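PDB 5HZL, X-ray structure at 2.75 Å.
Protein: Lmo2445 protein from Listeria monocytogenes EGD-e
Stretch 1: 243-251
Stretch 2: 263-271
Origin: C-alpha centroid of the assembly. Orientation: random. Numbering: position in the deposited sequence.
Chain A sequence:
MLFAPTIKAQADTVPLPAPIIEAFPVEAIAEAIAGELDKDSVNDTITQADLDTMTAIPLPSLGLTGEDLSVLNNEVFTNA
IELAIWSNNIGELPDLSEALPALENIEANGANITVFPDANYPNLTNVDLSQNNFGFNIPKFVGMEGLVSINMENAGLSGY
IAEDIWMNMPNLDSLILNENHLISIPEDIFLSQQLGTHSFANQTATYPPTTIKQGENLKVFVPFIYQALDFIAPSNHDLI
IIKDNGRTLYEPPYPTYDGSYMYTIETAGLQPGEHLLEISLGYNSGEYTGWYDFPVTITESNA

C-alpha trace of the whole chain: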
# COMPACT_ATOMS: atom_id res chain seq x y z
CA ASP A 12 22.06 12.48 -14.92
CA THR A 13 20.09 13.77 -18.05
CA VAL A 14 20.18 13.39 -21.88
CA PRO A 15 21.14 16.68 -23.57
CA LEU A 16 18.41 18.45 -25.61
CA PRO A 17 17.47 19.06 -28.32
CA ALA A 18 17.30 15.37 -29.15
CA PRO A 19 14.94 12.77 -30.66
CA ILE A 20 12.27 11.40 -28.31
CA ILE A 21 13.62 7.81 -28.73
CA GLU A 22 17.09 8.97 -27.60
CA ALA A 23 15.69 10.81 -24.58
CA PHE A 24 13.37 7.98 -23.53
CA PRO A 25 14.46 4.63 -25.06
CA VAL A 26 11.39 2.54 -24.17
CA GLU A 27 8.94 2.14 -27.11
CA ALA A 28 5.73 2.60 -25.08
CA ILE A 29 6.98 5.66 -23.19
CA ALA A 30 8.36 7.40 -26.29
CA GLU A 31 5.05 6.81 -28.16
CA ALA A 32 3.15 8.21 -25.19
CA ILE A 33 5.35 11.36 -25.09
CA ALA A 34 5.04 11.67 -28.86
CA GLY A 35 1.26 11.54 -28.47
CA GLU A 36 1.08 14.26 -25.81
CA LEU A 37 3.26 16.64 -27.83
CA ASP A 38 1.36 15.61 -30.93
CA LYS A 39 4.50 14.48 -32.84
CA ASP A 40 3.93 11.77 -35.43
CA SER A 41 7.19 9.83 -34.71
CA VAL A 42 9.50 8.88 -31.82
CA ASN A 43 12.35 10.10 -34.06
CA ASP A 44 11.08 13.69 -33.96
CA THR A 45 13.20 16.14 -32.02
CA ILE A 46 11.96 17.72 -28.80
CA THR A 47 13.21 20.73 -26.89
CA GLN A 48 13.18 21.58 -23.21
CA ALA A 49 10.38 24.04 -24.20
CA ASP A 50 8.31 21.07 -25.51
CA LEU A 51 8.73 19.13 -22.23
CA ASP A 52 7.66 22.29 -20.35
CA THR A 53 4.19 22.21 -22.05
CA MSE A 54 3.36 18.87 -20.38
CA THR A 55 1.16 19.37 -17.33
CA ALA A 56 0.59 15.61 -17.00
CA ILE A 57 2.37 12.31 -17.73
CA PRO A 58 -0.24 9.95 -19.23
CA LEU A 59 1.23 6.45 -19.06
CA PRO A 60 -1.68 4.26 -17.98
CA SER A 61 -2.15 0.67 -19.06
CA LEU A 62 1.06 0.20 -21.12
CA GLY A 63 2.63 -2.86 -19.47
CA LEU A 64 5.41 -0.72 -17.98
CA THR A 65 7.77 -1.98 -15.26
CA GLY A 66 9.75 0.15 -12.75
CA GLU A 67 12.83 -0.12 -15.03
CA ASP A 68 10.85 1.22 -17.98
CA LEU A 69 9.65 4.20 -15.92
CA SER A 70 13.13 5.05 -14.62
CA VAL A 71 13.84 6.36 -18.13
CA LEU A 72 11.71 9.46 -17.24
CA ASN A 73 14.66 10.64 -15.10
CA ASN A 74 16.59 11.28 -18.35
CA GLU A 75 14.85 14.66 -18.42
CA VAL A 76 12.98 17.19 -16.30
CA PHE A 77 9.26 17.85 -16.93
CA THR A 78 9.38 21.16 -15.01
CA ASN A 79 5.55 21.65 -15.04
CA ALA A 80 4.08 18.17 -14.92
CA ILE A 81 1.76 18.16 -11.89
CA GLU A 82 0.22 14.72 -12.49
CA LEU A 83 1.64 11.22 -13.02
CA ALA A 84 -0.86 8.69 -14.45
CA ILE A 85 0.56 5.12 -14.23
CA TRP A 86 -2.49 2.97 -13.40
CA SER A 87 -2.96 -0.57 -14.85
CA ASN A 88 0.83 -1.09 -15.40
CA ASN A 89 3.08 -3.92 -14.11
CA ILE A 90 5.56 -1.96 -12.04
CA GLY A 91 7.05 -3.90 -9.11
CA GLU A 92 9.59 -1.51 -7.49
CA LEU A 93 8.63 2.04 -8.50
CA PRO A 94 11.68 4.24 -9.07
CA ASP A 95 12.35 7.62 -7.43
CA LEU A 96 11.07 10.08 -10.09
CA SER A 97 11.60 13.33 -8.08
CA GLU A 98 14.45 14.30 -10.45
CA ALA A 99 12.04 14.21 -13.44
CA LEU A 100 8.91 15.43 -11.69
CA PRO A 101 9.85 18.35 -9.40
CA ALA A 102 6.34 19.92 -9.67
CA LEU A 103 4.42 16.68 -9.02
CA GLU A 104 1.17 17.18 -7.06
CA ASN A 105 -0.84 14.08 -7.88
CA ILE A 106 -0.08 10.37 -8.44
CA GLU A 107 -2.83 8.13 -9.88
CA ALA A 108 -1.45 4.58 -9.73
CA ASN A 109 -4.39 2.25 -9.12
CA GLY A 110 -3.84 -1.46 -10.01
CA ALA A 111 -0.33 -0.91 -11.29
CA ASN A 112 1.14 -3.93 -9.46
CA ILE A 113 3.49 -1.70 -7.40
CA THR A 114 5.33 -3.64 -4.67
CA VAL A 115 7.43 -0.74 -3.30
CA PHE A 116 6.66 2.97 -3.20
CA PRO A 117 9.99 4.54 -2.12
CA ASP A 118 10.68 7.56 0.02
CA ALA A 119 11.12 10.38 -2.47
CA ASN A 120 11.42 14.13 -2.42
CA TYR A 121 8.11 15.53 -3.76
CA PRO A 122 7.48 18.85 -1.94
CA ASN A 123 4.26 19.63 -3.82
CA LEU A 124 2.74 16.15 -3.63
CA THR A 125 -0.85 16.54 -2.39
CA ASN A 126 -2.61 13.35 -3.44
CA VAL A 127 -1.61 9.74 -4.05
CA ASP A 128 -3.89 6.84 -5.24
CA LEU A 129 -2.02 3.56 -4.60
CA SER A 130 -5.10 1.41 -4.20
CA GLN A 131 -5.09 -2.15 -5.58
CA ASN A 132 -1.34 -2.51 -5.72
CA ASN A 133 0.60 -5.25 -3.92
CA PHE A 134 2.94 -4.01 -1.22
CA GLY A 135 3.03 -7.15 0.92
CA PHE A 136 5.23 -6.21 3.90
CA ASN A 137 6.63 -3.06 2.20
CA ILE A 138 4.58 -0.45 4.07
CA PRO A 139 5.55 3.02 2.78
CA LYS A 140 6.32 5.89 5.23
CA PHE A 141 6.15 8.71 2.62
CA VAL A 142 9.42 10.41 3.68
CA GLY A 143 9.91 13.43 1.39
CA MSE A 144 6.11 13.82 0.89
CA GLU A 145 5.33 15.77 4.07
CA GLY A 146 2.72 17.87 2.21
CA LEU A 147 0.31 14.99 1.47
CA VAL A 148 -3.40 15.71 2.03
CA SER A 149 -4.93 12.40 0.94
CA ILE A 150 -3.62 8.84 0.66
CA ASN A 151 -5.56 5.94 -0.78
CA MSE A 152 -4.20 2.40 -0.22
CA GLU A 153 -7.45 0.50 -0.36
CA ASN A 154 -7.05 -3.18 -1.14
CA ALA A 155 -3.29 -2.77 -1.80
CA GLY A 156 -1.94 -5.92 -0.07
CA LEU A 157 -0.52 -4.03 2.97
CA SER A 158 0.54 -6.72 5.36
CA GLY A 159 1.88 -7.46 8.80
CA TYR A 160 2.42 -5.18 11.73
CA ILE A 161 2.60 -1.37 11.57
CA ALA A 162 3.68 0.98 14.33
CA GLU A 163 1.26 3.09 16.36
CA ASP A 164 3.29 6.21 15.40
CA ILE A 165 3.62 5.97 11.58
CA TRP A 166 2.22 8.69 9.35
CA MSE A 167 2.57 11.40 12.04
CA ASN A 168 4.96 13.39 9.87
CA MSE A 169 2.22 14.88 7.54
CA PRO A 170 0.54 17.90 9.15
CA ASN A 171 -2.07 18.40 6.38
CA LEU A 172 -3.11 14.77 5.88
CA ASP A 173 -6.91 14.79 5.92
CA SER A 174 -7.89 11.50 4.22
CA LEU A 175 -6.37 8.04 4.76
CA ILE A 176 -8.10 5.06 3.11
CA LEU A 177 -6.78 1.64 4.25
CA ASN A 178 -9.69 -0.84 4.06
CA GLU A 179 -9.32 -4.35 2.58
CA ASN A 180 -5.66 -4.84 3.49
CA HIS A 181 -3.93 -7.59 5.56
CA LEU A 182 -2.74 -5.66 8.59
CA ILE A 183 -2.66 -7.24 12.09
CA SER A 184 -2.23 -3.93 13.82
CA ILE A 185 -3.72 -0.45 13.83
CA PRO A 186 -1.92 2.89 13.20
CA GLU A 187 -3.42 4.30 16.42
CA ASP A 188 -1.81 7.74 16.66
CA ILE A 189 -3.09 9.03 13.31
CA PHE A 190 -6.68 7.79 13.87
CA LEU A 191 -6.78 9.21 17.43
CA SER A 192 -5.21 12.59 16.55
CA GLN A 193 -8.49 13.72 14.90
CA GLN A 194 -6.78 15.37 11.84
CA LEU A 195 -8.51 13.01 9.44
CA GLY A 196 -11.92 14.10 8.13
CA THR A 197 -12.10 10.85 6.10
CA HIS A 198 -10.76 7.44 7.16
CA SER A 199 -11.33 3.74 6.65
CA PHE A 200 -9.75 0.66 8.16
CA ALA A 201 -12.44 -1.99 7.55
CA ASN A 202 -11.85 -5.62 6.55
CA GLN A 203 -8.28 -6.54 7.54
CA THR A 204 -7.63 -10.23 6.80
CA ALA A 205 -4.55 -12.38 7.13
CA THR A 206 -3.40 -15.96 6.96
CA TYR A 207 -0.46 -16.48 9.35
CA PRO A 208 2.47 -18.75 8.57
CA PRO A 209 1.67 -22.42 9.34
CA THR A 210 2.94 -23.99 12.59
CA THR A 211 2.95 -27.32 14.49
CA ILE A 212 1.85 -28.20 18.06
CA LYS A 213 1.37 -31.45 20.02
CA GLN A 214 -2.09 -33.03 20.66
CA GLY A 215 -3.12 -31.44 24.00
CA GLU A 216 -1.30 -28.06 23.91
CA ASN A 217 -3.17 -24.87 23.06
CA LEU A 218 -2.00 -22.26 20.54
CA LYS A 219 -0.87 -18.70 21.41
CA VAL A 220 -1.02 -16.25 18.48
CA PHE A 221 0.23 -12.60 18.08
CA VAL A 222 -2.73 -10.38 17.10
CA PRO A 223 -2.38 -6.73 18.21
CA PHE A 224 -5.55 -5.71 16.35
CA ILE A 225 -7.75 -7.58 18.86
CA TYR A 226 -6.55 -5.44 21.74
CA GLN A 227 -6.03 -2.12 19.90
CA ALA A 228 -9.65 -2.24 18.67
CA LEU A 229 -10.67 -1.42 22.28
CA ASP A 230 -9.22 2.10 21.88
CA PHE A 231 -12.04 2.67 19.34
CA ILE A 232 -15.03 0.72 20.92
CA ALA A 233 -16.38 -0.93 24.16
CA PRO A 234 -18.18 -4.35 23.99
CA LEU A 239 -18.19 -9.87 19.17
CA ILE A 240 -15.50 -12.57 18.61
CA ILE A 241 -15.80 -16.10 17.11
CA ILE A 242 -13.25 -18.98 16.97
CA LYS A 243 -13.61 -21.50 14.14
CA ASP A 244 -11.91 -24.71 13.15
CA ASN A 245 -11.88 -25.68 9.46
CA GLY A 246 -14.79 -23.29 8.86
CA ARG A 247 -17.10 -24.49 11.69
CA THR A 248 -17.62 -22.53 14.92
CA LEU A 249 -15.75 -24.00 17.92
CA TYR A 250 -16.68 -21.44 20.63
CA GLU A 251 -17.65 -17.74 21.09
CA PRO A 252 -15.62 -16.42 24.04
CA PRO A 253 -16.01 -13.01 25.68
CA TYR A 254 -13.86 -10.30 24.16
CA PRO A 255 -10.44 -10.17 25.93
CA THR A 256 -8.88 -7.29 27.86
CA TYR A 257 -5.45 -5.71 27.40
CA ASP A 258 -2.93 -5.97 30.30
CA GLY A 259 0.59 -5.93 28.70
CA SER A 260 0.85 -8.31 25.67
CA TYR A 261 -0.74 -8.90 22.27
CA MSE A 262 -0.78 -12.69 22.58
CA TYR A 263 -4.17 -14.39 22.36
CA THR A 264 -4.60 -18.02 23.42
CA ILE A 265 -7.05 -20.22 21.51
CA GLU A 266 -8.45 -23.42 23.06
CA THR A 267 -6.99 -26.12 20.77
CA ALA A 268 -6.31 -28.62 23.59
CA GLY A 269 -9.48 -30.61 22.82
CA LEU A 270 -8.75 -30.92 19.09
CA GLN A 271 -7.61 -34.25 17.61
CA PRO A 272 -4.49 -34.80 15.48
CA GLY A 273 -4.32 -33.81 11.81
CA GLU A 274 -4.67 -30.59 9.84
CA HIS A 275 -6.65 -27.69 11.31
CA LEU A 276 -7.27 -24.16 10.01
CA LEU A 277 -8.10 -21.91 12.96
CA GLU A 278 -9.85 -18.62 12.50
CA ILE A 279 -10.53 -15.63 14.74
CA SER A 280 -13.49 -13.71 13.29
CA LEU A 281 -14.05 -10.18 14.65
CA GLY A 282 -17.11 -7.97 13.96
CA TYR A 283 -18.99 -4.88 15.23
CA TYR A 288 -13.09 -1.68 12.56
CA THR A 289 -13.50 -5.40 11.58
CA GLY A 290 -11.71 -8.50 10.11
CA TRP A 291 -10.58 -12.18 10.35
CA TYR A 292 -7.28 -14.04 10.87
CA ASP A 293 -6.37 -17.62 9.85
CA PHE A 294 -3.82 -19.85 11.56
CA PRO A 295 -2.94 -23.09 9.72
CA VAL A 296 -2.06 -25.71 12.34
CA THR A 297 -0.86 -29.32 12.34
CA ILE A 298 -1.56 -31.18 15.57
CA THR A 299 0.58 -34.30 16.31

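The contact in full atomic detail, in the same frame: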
# COMPACT_ATOMS: atom_id res chain seq x y z
N LYS A 243 -13.18 -20.41 15.00
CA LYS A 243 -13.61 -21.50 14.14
C LYS A 243 -12.48 -22.44 13.84
O LYS A 243 -11.31 -22.07 13.94
CB LYS A 243 -14.18 -20.96 12.83
CG LYS A 243 -15.28 -19.96 13.08
CD LYS A 243 -16.08 -19.61 11.85
CE LYS A 243 -15.29 -18.86 10.82
NZ LYS A 243 -16.20 -18.58 9.68
N ASP A 244 -12.85 -23.66 13.47
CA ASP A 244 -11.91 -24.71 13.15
C ASP A 244 -12.36 -25.33 11.84
O ASP A 244 -13.43 -25.94 11.79
CB ASP A 244 -11.92 -25.75 14.27
CG ASP A 244 -10.95 -26.89 14.03
OD1 ASP A 244 -9.89 -26.67 13.40
OD2 ASP A 244 -11.26 -28.02 14.50
N ASN A 245 -11.56 -25.17 10.79
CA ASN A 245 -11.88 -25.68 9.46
C ASN A 245 -13.25 -25.19 8.99
O ASN A 245 -14.04 -25.96 8.42
CB ASN A 245 -11.77 -27.22 9.42
CG ASN A 245 -10.34 -27.71 9.60
OD1 ASN A 245 -9.40 -27.14 9.04
ND2 ASN A 245 -10.17 -28.80 10.34
N GLY A 246 -13.53 -23.92 9.25
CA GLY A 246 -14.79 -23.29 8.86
C GLY A 246 -15.98 -23.39 9.80
O GLY A 246 -16.92 -22.60 9.64
N ARG A 247 -15.98 -24.34 10.74
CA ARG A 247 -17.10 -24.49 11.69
C ARG A 247 -16.78 -23.83 13.01
O ARG A 247 -15.64 -23.87 13.46
CB ARG A 247 -17.42 -25.97 11.94
CG ARG A 247 -17.81 -26.79 10.72
CD ARG A 247 -18.94 -26.16 9.91
NE ARG A 247 -19.52 -27.11 8.96
CZ ARG A 247 -20.52 -27.96 9.24
NH1 ARG A 247 -21.08 -28.02 10.46
NH2 ARG A 247 -20.97 -28.79 8.30
N THR A 248 -17.79 -23.22 13.63
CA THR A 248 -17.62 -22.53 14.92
C THR A 248 -17.21 -23.52 16.01
O THR A 248 -17.74 -24.62 16.08
CB THR A 248 -18.91 -21.77 15.33
OG1 THR A 248 -19.21 -20.78 14.34
CG2 THR A 248 -18.74 -21.08 16.68
N LEU A 249 -16.23 -23.14 16.83
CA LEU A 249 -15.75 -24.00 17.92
C LEU A 249 -16.28 -23.44 19.24
O LEU A 249 -16.76 -24.20 20.06
CB LEU A 249 -14.22 -24.07 17.93
CG LEU A 249 -13.57 -25.13 18.82
CD1 LEU A 249 -13.92 -26.53 18.33
CD2 LEU A 249 -12.05 -24.98 18.84
N TYR A 250 -16.16 -22.12 19.43
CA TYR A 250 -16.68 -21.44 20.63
C TYR A 250 -16.68 -19.92 20.42
O TYR A 250 -15.93 -19.41 19.58
CB TYR A 250 -15.91 -21.82 21.92
CG TYR A 250 -14.47 -21.39 21.96
CD1 TYR A 250 -13.47 -22.16 21.36
CD2 TYR A 250 -14.09 -20.23 22.63
CE1 TYR A 250 -12.14 -21.77 21.41
CE2 TYR A 250 -12.75 -19.83 22.69
CZ TYR A 250 -11.78 -20.60 22.08
OH TYR A 250 -10.46 -20.20 22.12
N GLU A 251 -17.54 -19.21 21.16
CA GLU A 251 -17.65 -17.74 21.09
C GLU A 251 -17.31 -17.19 22.48
O GLU A 251 -18.21 -17.01 23.31
CB GLU A 251 -19.06 -17.30 20.70
CG GLU A 251 -19.53 -17.80 19.34
CD GLU A 251 -20.95 -17.35 18.98
OE1 GLU A 251 -21.50 -16.44 19.64
OE2 GLU A 251 -21.52 -17.92 18.02
N TYR A 263 -2.81 -13.89 22.11
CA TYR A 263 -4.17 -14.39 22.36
C TYR A 263 -4.09 -15.92 22.30
O TYR A 263 -3.55 -16.49 21.35
CB TYR A 263 -5.17 -13.84 21.33
CG TYR A 263 -6.58 -14.25 21.65
CD1 TYR A 263 -7.33 -13.57 22.59
CD2 TYR A 263 -7.16 -15.34 21.01
CE1 TYR A 263 -8.63 -13.96 22.91
CE2 TYR A 263 -8.47 -15.73 21.32
CZ TYR A 263 -9.20 -15.04 22.27
OH TYR A 263 -10.49 -15.42 22.56
N THR A 264 -4.61 -16.57 23.33
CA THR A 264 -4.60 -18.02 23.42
C THR A 264 -5.91 -18.57 22.89
O THR A 264 -6.97 -18.05 23.23
CB THR A 264 -4.44 -18.46 24.89
OG1 THR A 264 -3.22 -17.94 25.40
CG2 THR A 264 -4.41 -19.98 25.03
N ILE A 265 -5.84 -19.60 22.05
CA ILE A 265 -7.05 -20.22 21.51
C ILE A 265 -7.06 -21.69 21.93
O ILE A 265 -6.08 -22.43 21.76
CB ILE A 265 -7.26 -19.98 19.99
CG1 ILE A 265 -6.25 -20.69 19.11
CG2 ILE A 265 -7.20 -18.48 19.71
CD1 ILE A 265 -6.42 -20.33 17.63
N GLU A 266 -8.21 -22.09 22.50
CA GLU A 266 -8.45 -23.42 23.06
C GLU A 266 -8.39 -24.59 22.07
O GLU A 266 -9.42 -25.12 21.67
CB GLU A 266 -9.85 -23.43 23.73
CG GLU A 266 -10.14 -22.38 24.81
CD GLU A 266 -9.38 -22.60 26.11
OE1 GLU A 266 -8.15 -22.83 26.08
OE2 GLU A 266 -10.02 -22.50 27.18
N THR A 267 -7.18 -24.99 21.69
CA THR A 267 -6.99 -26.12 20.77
C THR A 267 -6.61 -27.42 21.48
O THR A 267 -6.26 -28.41 20.83
CB THR A 267 -5.92 -25.80 19.72
OG1 THR A 267 -4.68 -25.51 20.37
CG2 THR A 267 -6.32 -24.61 18.87
N ALA A 268 -6.69 -27.44 22.81
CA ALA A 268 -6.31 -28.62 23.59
C ALA A 268 -7.23 -29.82 23.34
O ALA A 268 -6.76 -30.96 23.37
CB ALA A 268 -6.29 -28.28 25.08
N GLY A 269 -8.51 -29.56 23.08
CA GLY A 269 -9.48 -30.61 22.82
C GLY A 269 -9.50 -31.14 21.40
O GLY A 269 -10.18 -32.13 21.12
N LEU A 270 -8.77 -30.50 20.49
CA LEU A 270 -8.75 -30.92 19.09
C LEU A 270 -7.88 -32.15 18.87
O LEU A 270 -6.85 -32.31 19.52
CB LEU A 270 -8.26 -29.78 18.21
CG LEU A 270 -9.11 -28.51 18.29
CD1 LEU A 270 -8.46 -27.39 17.49
CD2 LEU A 270 -10.53 -28.78 17.81
N GLN A 271 -8.31 -33.00 17.94
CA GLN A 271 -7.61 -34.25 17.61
C GLN A 271 -6.47 -34.00 16.64
O GLN A 271 -6.37 -32.91 16.07
CB GLN A 271 -8.60 -35.23 16.98
CG GLN A 271 -9.77 -35.62 17.88
CD GLN A 271 -9.34 -36.32 19.17
OE1 GLN A 271 -8.24 -36.89 19.25
NE2 GLN A 271 -10.21 -36.30 20.16

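Stretch 2 meets stretch 1 through a small contact that buries 272 Å² in all. The backbones stay well apart: the CA atoms of Tyr250 and Glu266 are 8.8 Å from each other, and those of Asp244 and Leu270 are 9.2 Å apart. Side chains must therefore bridge the gap. Those of Asp244, Leu249 and Tyr250 do so from stretch 1.

Tyr263 and Thr264 end the strand at the start of stretch 2. Tyr263 is buried and its CA-to-CB bond points toward stretch 1, but Tyr263 OH stays 4.8 Å from Tyr250 OH, beyond contact. The CA-to-CB bond of Thr264 points sideways, and the residue takes little part. Thr264 O lies 4.2 Å from Tyr250 OH, at the margin of contact.

Ile265 is buried, and its CA-to-CB bond also points sideways. Ile265 CA is 3.5 Å from Tyr250 OH, and Ile265 CB is 3.9 Å from the same oxygen. The tyrosine hydroxyl thus lies against the backbone here.

Glu266 gives the one hydrogen bond between the stretches. Glu266 N donates to Tyr250 OH at 3.0 Å, with a nearly straight N-H...O angle of 164°. Tyrosine suits this place because its long, rigid side chain carries a polar atom across the gap. Its chi1 is p, and its CA-to-CB bond points toward stretch 2. Tyr250 also has the largest area covered by the other stretch, 78 Å². Glu266 CG packs 3.5 Å from Tyr250 OH and lies oblique to the ring. The CA-to-CB bond of Glu266 points toward stretch 1, but the end of the side chain leads away, so its aliphatic part makes the contact while the carboxylate stays clear. On the backbone side, Glu266 O is 3.9 Å from Leu249 CD2.

Thr267 begins a type I turn that ends at Leu270. The turn is closed by a hydrogen bond from Leu270 N to Thr267 O, 3.3 Å long. Ala268 is out of reach of stretch 1. Gly269 has no side chain and makes no contact.

Leu270 brings the chain back into contact. Its CA-to-CB bond points toward stretch 1, with chi1 m and chi2 t, and the other stretch covers 56 Å² of the residue. Leu270 CD2 is 4.1 Å from Leu249 CD1, an apolar contact that suits two leucines. The same Leu270 CD2 lies 3.5 Å from Asp244 OD2. This carboxylate is hydrogen-bonded elsewhere in the structure, so its polar needs are met beside the methyl group. Gln271 is out of reach.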